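Local structure of M157 (Murid herpesvirus 1, 2NYK) at residues A[171-183]-A[192-204]. The protein is an MHC class I-like viral protein of mouse cytomegalovirus that serves as a ligand for Ly49 receptors of natural killer cells. The protein carries 1 engineered substitution. Numbering follows the deposited sequence.
Sequences LKQLAYMNATEVE and TTCVVTSRSNVPF. With FUC (alpha-L-fucopyranose), chain B; NAG (2-acetamido-2-deoxy-beta-D-glucopyranose), chain C; NAG (2-acetamido-2-deoxy-beta-D-glucopyranose), chain D.
The antiparallel hairpin of strands 181-186 and 192-198 brings Glu181 opposite Thr197 and Glu183 opposite Val195, each a hydrogen-bonded pair. Glu181 N reaches Thr197 O at 3.0 Å, nearly straight at 169° and in the carbonyl plane. Between these pairs Val182 and Val196 point the same way, Val182 CG2 alongside Val196 CG2 at 3.8 Å; branched at CB, valine suits an extended strand, and its apolar branches suit the buried face. With CG1 anti to its backbone N (chi1 -178°), Val182 also meets Cys194 SG at 3.5 Å, beside the disulfide to Cys241, which, as in other immunoglobulin-like domains, links the two layers of the sandwich. By family likeness this domain is the counterpart of MHC class I alpha3, beneath the platform of helices on a sheet. On the other face the carboxylates of Glu181 and Glu183 pair with Lys262 and Arg260, while Val195 CG1 lies alongside the Glu183 side chain, 3.7 Å from its OE1.

Where the strands part, the end of helix 157-173 meets the loop after strand 192-198, joining platform to domain. Ser200, its OG anti to the backbone N, donates to Leu171 O at 2.6 Å and accepts from Val202 N in an ST turn, so one hydroxyl joins helix end to loop and holds the loop's own turn. Ala175 CB, small enough to sit close, touches Val202 CG2 at 3.6 Å. Leu174 CD2 comes obliquely to the Arg199 guanidinium, 3.9 Å from NH2. A water hydrogen-bonds to Leu174 O, Thr180 OG1 and Ser198 OG, joining the segments beyond the paired strands.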
loop_
_atom_site.group_PDB
_atom_site.type_symbol
_atom_site.label_atom_id
_atom_site.label_comp_id
_atom_site.label_asym_id
_atom_site.label_seq_id
_atom_site.Cartn_x
_atom_site.Cartn_y
_atom_site.Cartn_z
ATOM N N LEU A 171 -2.759 -10.830 2.289
ATOM C CA LEU A 171 -1.813 -9.757 2.627
ATOM C C LEU A 171 -1.699 -9.530 4.146
ATOM O O LEU A 171 -0.629 -9.235 4.658
ATOM C CB LEU A 171 -2.201 -8.475 1.890
ATOM C CG LEU A 171 -1.875 -8.456 0.384
ATOM C CD1 LEU A 171 -2.417 -7.199 -0.275
ATOM C CD2 LEU A 171 -0.375 -8.579 0.139
ATOM N N LYS A 172 -2.803 -9.706 4.872
ATOM C CA LYS A 172 -2.766 -9.576 6.329
ATOM C C LYS A 172 -1.952 -10.713 6.910
ATOM O O LYS A 172 -1.065 -10.486 7.717
ATOM C CB LYS A 172 -4.166 -9.587 6.967
ATOM C CG LYS A 172 -5.232 -8.686 6.361
ATOM C CD LYS A 172 -6.450 -8.529 7.320
ATOM C CE LYS A 172 -7.044 -9.898 7.723
ATOM N NZ LYS A 172 -8.158 -9.872 8.744
ATOM N N GLN A 173 -2.244 -11.942 6.496
ATOM C CA GLN A 173 -1.511 -13.101 7.024
ATOM C C GLN A 173 -0.011 -13.107 6.693
ATOM O O GLN A 173 0.797 -13.600 7.461
ATOM C CB GLN A 173 -2.179 -14.383 6.569
ATOM C CG GLN A 173 -3.618 -14.471 7.074
ATOM C CD GLN A 173 -4.217 -15.829 6.877
ATOM O OE1 GLN A 173 -4.131 -16.404 5.792
ATOM N NE2 GLN A 173 -4.858 -16.351 7.926
ATOM N N LEU A 174 0.340 -12.528 5.551
ATOM C CA LEU A 174 1.740 -12.397 5.132
ATOM C C LEU A 174 2.479 -11.339 5.945
ATOM O O LEU A 174 3.707 -11.229 5.881
ATOM C CB LEU A 174 1.797 -12.069 3.652
ATOM C CG LEU A 174 1.433 -13.239 2.730
ATOM C CD1 LEU A 174 1.319 -12.792 1.284
ATOM C CD2 LEU A 174 2.446 -14.346 2.888
ATOM N N ALA A 175 1.702 -10.555 6.677
ATOM C CA ALA A 175 2.214 -9.484 7.525
ATOM C C ALA A 175 2.485 -9.986 8.947
ATOM O O ALA A 175 3.063 -9.266 9.767
ATOM C CB ALA A 175 1.207 -8.337 7.552
ATOM N N TYR A 176 2.071 -11.215 9.238
ATOM C CA TYR A 176 2.293 -11.811 10.565
ATOM C C TYR A 176 3.772 -11.925 10.872
ATOM O O TYR A 176 4.597 -12.014 9.965
ATOM C CB TYR A 176 1.637 -13.193 10.665
ATOM C CG TYR A 176 0.122 -13.169 10.684
ATOM C CD1 TYR A 176 -0.570 -11.969 10.761
ATOM C CD2 TYR A 176 -0.607 -14.345 10.653
ATOM C CE1 TYR A 176 -1.955 -11.935 10.783
ATOM C CE2 TYR A 176 -1.994 -14.327 10.682
ATOM C CZ TYR A 176 -2.659 -13.113 10.747
ATOM O OH TYR A 176 -4.032 -13.078 10.782
ATOM N N MET A 177 4.110 -11.930 12.161
ATOM C CA MET A 177 5.497 -12.040 12.586
ATOM C C MET A 177 6.176 -13.293 12.015
ATOM O O MET A 177 7.311 -13.241 11.547
ATOM C CB MET A 177 5.565 -12.043 14.119
ATOM C CG MET A 177 6.943 -11.809 14.702
ATOM S SD MET A 177 6.963 -12.035 16.492
ATOM C CE MET A 177 5.721 -10.862 17.043
ATOM N N ASN A 178 5.464 -14.408 12.046
ATOM C CA ASN A 178 6.026 -15.683 11.601
ATOM C C ASN A 178 6.118 -15.845 10.074
ATOM O O ASN A 178 6.521 -16.894 9.604
ATOM C CB ASN A 178 5.280 -16.872 12.235
ATOM C CG ASN A 178 3.778 -16.863 11.949
ATOM O OD1 ASN A 178 3.282 -16.081 11.125
ATOM N ND2 ASN A 178 3.051 -17.758 12.631
ATOM N N ALA A 179 5.754 -14.803 9.324
ATOM C CA ALA A 179 5.884 -14.781 7.851
ATOM C C ALA A 179 6.946 -13.759 7.457
ATOM O O ALA A 179 7.234 -13.538 6.274
ATOM C CB ALA A 179 4.539 -14.465 7.203
ATOM N N THR A 180 7.558 -13.166 8.477
ATOM C CA THR A 180 8.549 -12.110 8.306
ATOM C C THR A 180 9.973 -12.678 8.405
ATOM O O THR A 180 10.305 -13.359 9.379
ATOM C CB THR A 180 8.327 -11.004 9.360
ATOM O OG1 THR A 180 6.954 -10.578 9.308
ATOM C CG2 THR A 180 9.251 -9.817 9.105
ATOM N N GLU A 181 10.803 -12.440 7.392
ATOM C CA GLU A 181 12.152 -13.015 7.391
ATOM C C GLU A 181 13.150 -11.945 7.785
ATOM O O GLU A 181 12.996 -10.816 7.371
ATOM C CB GLU A 181 12.482 -13.603 6.027
ATOM C CG GLU A 181 11.455 -14.666 5.586
ATOM C CD GLU A 181 11.584 -15.069 4.130
ATOM O OE1 GLU A 181 12.114 -14.273 3.315
ATOM O OE2 GLU A 181 11.167 -16.202 3.806
ATOM N N VAL A 182 14.156 -12.314 8.590
ATOM C CA VAL A 182 15.140 -11.371 9.152
ATOM C C VAL A 182 16.577 -11.912 9.099
ATOM O O VAL A 182 16.876 -12.972 9.641
ATOM C CB VAL A 182 14.760 -10.951 10.599
ATOM C CG1 VAL A 182 15.759 -9.932 11.162
ATOM C CG2 VAL A 182 13.353 -10.374 10.621
ATOM N N GLU A 183 17.444 -11.179 8.406
ATOM C CA GLU A 183 18.863 -11.476 8.316
ATOM C C GLU A 183 19.594 -10.449 9.166
ATOM O O GLU A 183 19.742 -9.283 8.764
ATOM C CB GLU A 183 19.332 -11.408 6.863
ATOM C CG GLU A 183 18.625 -12.419 5.955
ATOM C CD GLU A 183 18.749 -12.103 4.484
ATOM O OE1 GLU A 183 18.181 -11.095 4.015
ATOM O OE2 GLU A 183 19.399 -12.888 3.767
ATOM N N THR A 192 27.109 -3.878 11.662
ATOM C CA THR A 192 25.927 -4.693 11.906
ATOM C C THR A 192 24.846 -4.374 10.871
ATOM O O THR A 192 24.621 -3.200 10.542
ATOM C CB THR A 192 25.399 -4.419 13.319
ATOM O OG1 THR A 192 26.422 -4.748 14.265
ATOM C CG2 THR A 192 24.182 -5.237 13.621
ATOM N N THR A 193 24.185 -5.421 10.353
ATOM C CA THR A 193 23.116 -5.225 9.373
ATOM C C THR A 193 21.881 -6.022 9.757
ATOM O O THR A 193 21.976 -7.146 10.269
ATOM C CB THR A 193 23.556 -5.655 7.955
ATOM O OG1 THR A 193 24.871 -5.142 7.691
ATOM C CG2 THR A 193 22.586 -5.108 6.895
ATOM N N CYS A 194 20.720 -5.436 9.501
ATOM C CA CYS A 194 19.463 -6.148 9.670
ATOM C C CYS A 194 18.579 -5.920 8.451
ATOM O O CYS A 194 18.164 -4.791 8.185
ATOM C CB CYS A 194 18.756 -5.709 10.951
ATOM S SG CYS A 194 17.393 -6.803 11.367
ATOM N N VAL A 195 18.335 -6.992 7.700
ATOM C CA VAL A 195 17.518 -6.948 6.501
ATOM C C VAL A 195 16.221 -7.695 6.780
ATOM O O VAL A 195 16.232 -8.904 7.043
ATOM C CB VAL A 195 18.230 -7.587 5.281
ATOM C CG1 VAL A 195 17.339 -7.523 4.057
ATOM C CG2 VAL A 195 19.595 -6.931 5.026
ATOM N N VAL A 196 15.103 -6.970 6.733
ATOM C CA VAL A 196 13.788 -7.572 6.955
ATOM C C VAL A 196 12.981 -7.623 5.657
ATOM O O VAL A 196 12.799 -6.601 5.019
ATOM C CB VAL A 196 13.028 -6.803 8.065
ATOM C CG1 VAL A 196 11.634 -7.390 8.297
ATOM C CG2 VAL A 196 13.836 -6.839 9.360
ATOM N N THR A 197 12.524 -8.827 5.290
ATOM C CA THR A 197 11.762 -9.116 4.080
ATOM C C THR A 197 10.331 -9.521 4.405
ATOM O O THR A 197 10.080 -10.399 5.258
ATOM C CB THR A 197 12.442 -10.264 3.259
ATOM O OG1 THR A 197 13.807 -9.915 3.009
ATOM C CG2 THR A 197 11.738 -10.475 1.915
ATOM N N SER A 198 9.384 -8.864 3.736
ATOM C CA SER A 198 7.979 -9.158 3.911
ATOM C C SER A 198 7.310 -9.236 2.575
ATOM O O SER A 198 7.579 -8.434 1.683
ATOM C CB SER A 198 7.322 -8.056 4.759
ATOM O OG SER A 198 5.930 -8.250 4.858
ATOM N N ARG A 199 6.412 -10.207 2.431
ATOM C CA ARG A 199 5.672 -10.360 1.213
ATOM C C ARG A 199 4.309 -9.673 1.338
ATOM O O ARG A 199 3.443 -9.876 0.525
ATOM C CB ARG A 199 5.511 -11.845 0.858
ATOM C CG ARG A 199 6.857 -12.559 0.631
ATOM C CD ARG A 199 6.704 -13.826 -0.192
ATOM N NE ARG A 199 5.674 -14.723 0.340
ATOM C CZ ARG A 199 5.173 -15.779 -0.308
ATOM N NH1 ARG A 199 5.616 -16.101 -1.519
ATOM N NH2 ARG A 199 4.240 -16.530 0.264
ATOM N N SER A 200 4.142 -8.861 2.371
ATOM C CA SER A 200 2.929 -8.095 2.542
ATOM C C SER A 200 3.182 -6.628 2.219
ATOM O O SER A 200 4.332 -6.180 2.155
ATOM C CB SER A 200 2.399 -8.255 3.976
ATOM O OG SER A 200 1.211 -7.483 4.142
ATOM N N ASN A 201 2.111 -5.886 1.964
ATOM C CA ASN A 201 2.202 -4.446 1.723
ATOM C C ASN A 201 1.967 -3.677 3.019
ATOM O O ASN A 201 1.916 -2.453 3.018
ATOM C CB ASN A 201 1.203 -3.996 0.652
ATOM C CG ASN A 201 -0.243 -4.009 1.168
ATOM O OD1 ASN A 201 -0.660 -4.989 1.827
ATOM N ND2 ASN A 201 -0.997 -2.922 0.920
ATOM N N VAL A 202 1.801 -4.402 4.123
ATOM C CA VAL A 202 1.576 -3.779 5.419
ATOM C C VAL A 202 2.854 -3.038 5.842
ATOM O O VAL A 202 3.952 -3.609 5.780
ATOM C CB VAL A 202 1.156 -4.842 6.488
ATOM C CG1 VAL A 202 1.180 -4.235 7.861
ATOM C CG2 VAL A 202 -0.262 -5.382 6.187
ATOM N N PRO A 203 2.732 -1.747 6.201
ATOM C CA PRO A 203 3.912 -1.040 6.656
ATOM C C PRO A 203 4.535 -1.568 7.948
ATOM O O PRO A 203 3.853 -2.110 8.826
ATOM C CB PRO A 203 3.415 0.413 6.798
ATOM C CG PRO A 203 2.268 0.499 5.846
ATOM C CD PRO A 203 1.584 -0.826 6.072
ATOM N N PHE A 204 5.854 -1.448 8.050
ATOM C CA PHE A 204 6.540 -1.861 9.283
ATOM C C PHE A 204 7.854 -1.111 9.391
ATOM O O PHE A 204 8.317 -0.538 8.393
ATOM C CB PHE A 204 6.765 -3.391 9.296
ATOM C CG PHE A 204 7.733 -3.883 8.250
ATOM C CD1 PHE A 204 9.095 -3.969 8.527
ATOM C CD2 PHE A 204 7.276 -4.246 6.975
ATOM C CE1 PHE A 204 9.995 -4.401 7.534
ATOM C CE2 PHE A 204 8.172 -4.688 5.980
ATOM C CZ PHE A 204 9.503 -4.779 6.250
HETATM C C1 FUC B . 0.210 -13.632 15.929
HETATM C C2 FUC B . 1.327 -12.590 15.812
HETATM C C3 FUC B . 1.279 -11.979 14.411
HETATM C C4 FUC B . -0.077 -11.297 14.208
HETATM C C5 FUC B . -1.208 -12.315 14.450
HETATM C C6 FUC B . -2.595 -11.676 14.391
HETATM O O2 FUC B . 2.591 -13.172 16.049
HETATM O O3 FUC B . 2.375 -11.099 14.210
HETATM O O4 FUC B . -0.207 -10.192 15.078
HETATM O O5 FUC B . -1.047 -13.002 15.697
HETATM C C1 NAG C . 1.604 -17.573 12.594
HETATM C C2 NAG C . 1.049 -19.005 12.740
HETATM C C3 NAG C . -0.474 -18.992 12.943
HETATM C C4 NAG C . -0.883 -18.070 14.104
HETATM C C5 NAG C . -0.202 -16.701 13.933
HETATM C C6 NAG C . -0.412 -15.791 15.143
HETATM C C7 NAG C . 2.314 -20.812 11.712
HETATM C C8 NAG C . 2.889 -21.318 10.420
HETATM N N2 NAG C . 1.386 -19.857 11.604
HETATM O O3 NAG C . -0.948 -20.304 13.167
HETATM O O4 NAG C . -2.294 -17.946 14.099
HETATM O O5 NAG C . 1.199 -16.845 13.742
HETATM O O6 NAG C . 0.513 -14.732 15.038
HETATM O O7 NAG C . 2.708 -21.274 12.793
HETATM C C1 NAG D . -2.889 -18.213 15.388
HETATM C C2 NAG D . -4.293 -17.605 15.384
HETATM C C3 NAG D . -5.089 -17.969 16.640
HETATM C C4 NAG D . -4.970 -19.460 16.958
HETATM C C5 NAG D . -3.492 -19.866 16.998
HETATM C C6 NAG D . -3.332 -21.355 17.328
HETATM C C7 NAG D . -4.937 -15.517 14.302
HETATM C C8 NAG D . -6.123 -14.706 14.798
HETATM N N2 NAG D . -4.216 -16.160 15.225
HETATM O O3 NAG D . -6.449 -17.641 16.440
HETATM O O4 NAG D . -5.640 -19.752 18.174
HETATM O O5 NAG D . -2.936 -19.591 15.714
HETATM O O6 NAG D . -2.452 -21.964 16.393
HETATM O O7 NAG D . -4.671 -15.564 13.093
HETATM O O HOH W 1 5.619 -12.221 4.317
HETATM O O HOH W 2 5.797 -10.050 7.027
HETATM O O HOH W 3 8.875 -12.732 4.168
HETATM O O HOH W 4 15.447 -10.717 5.104
#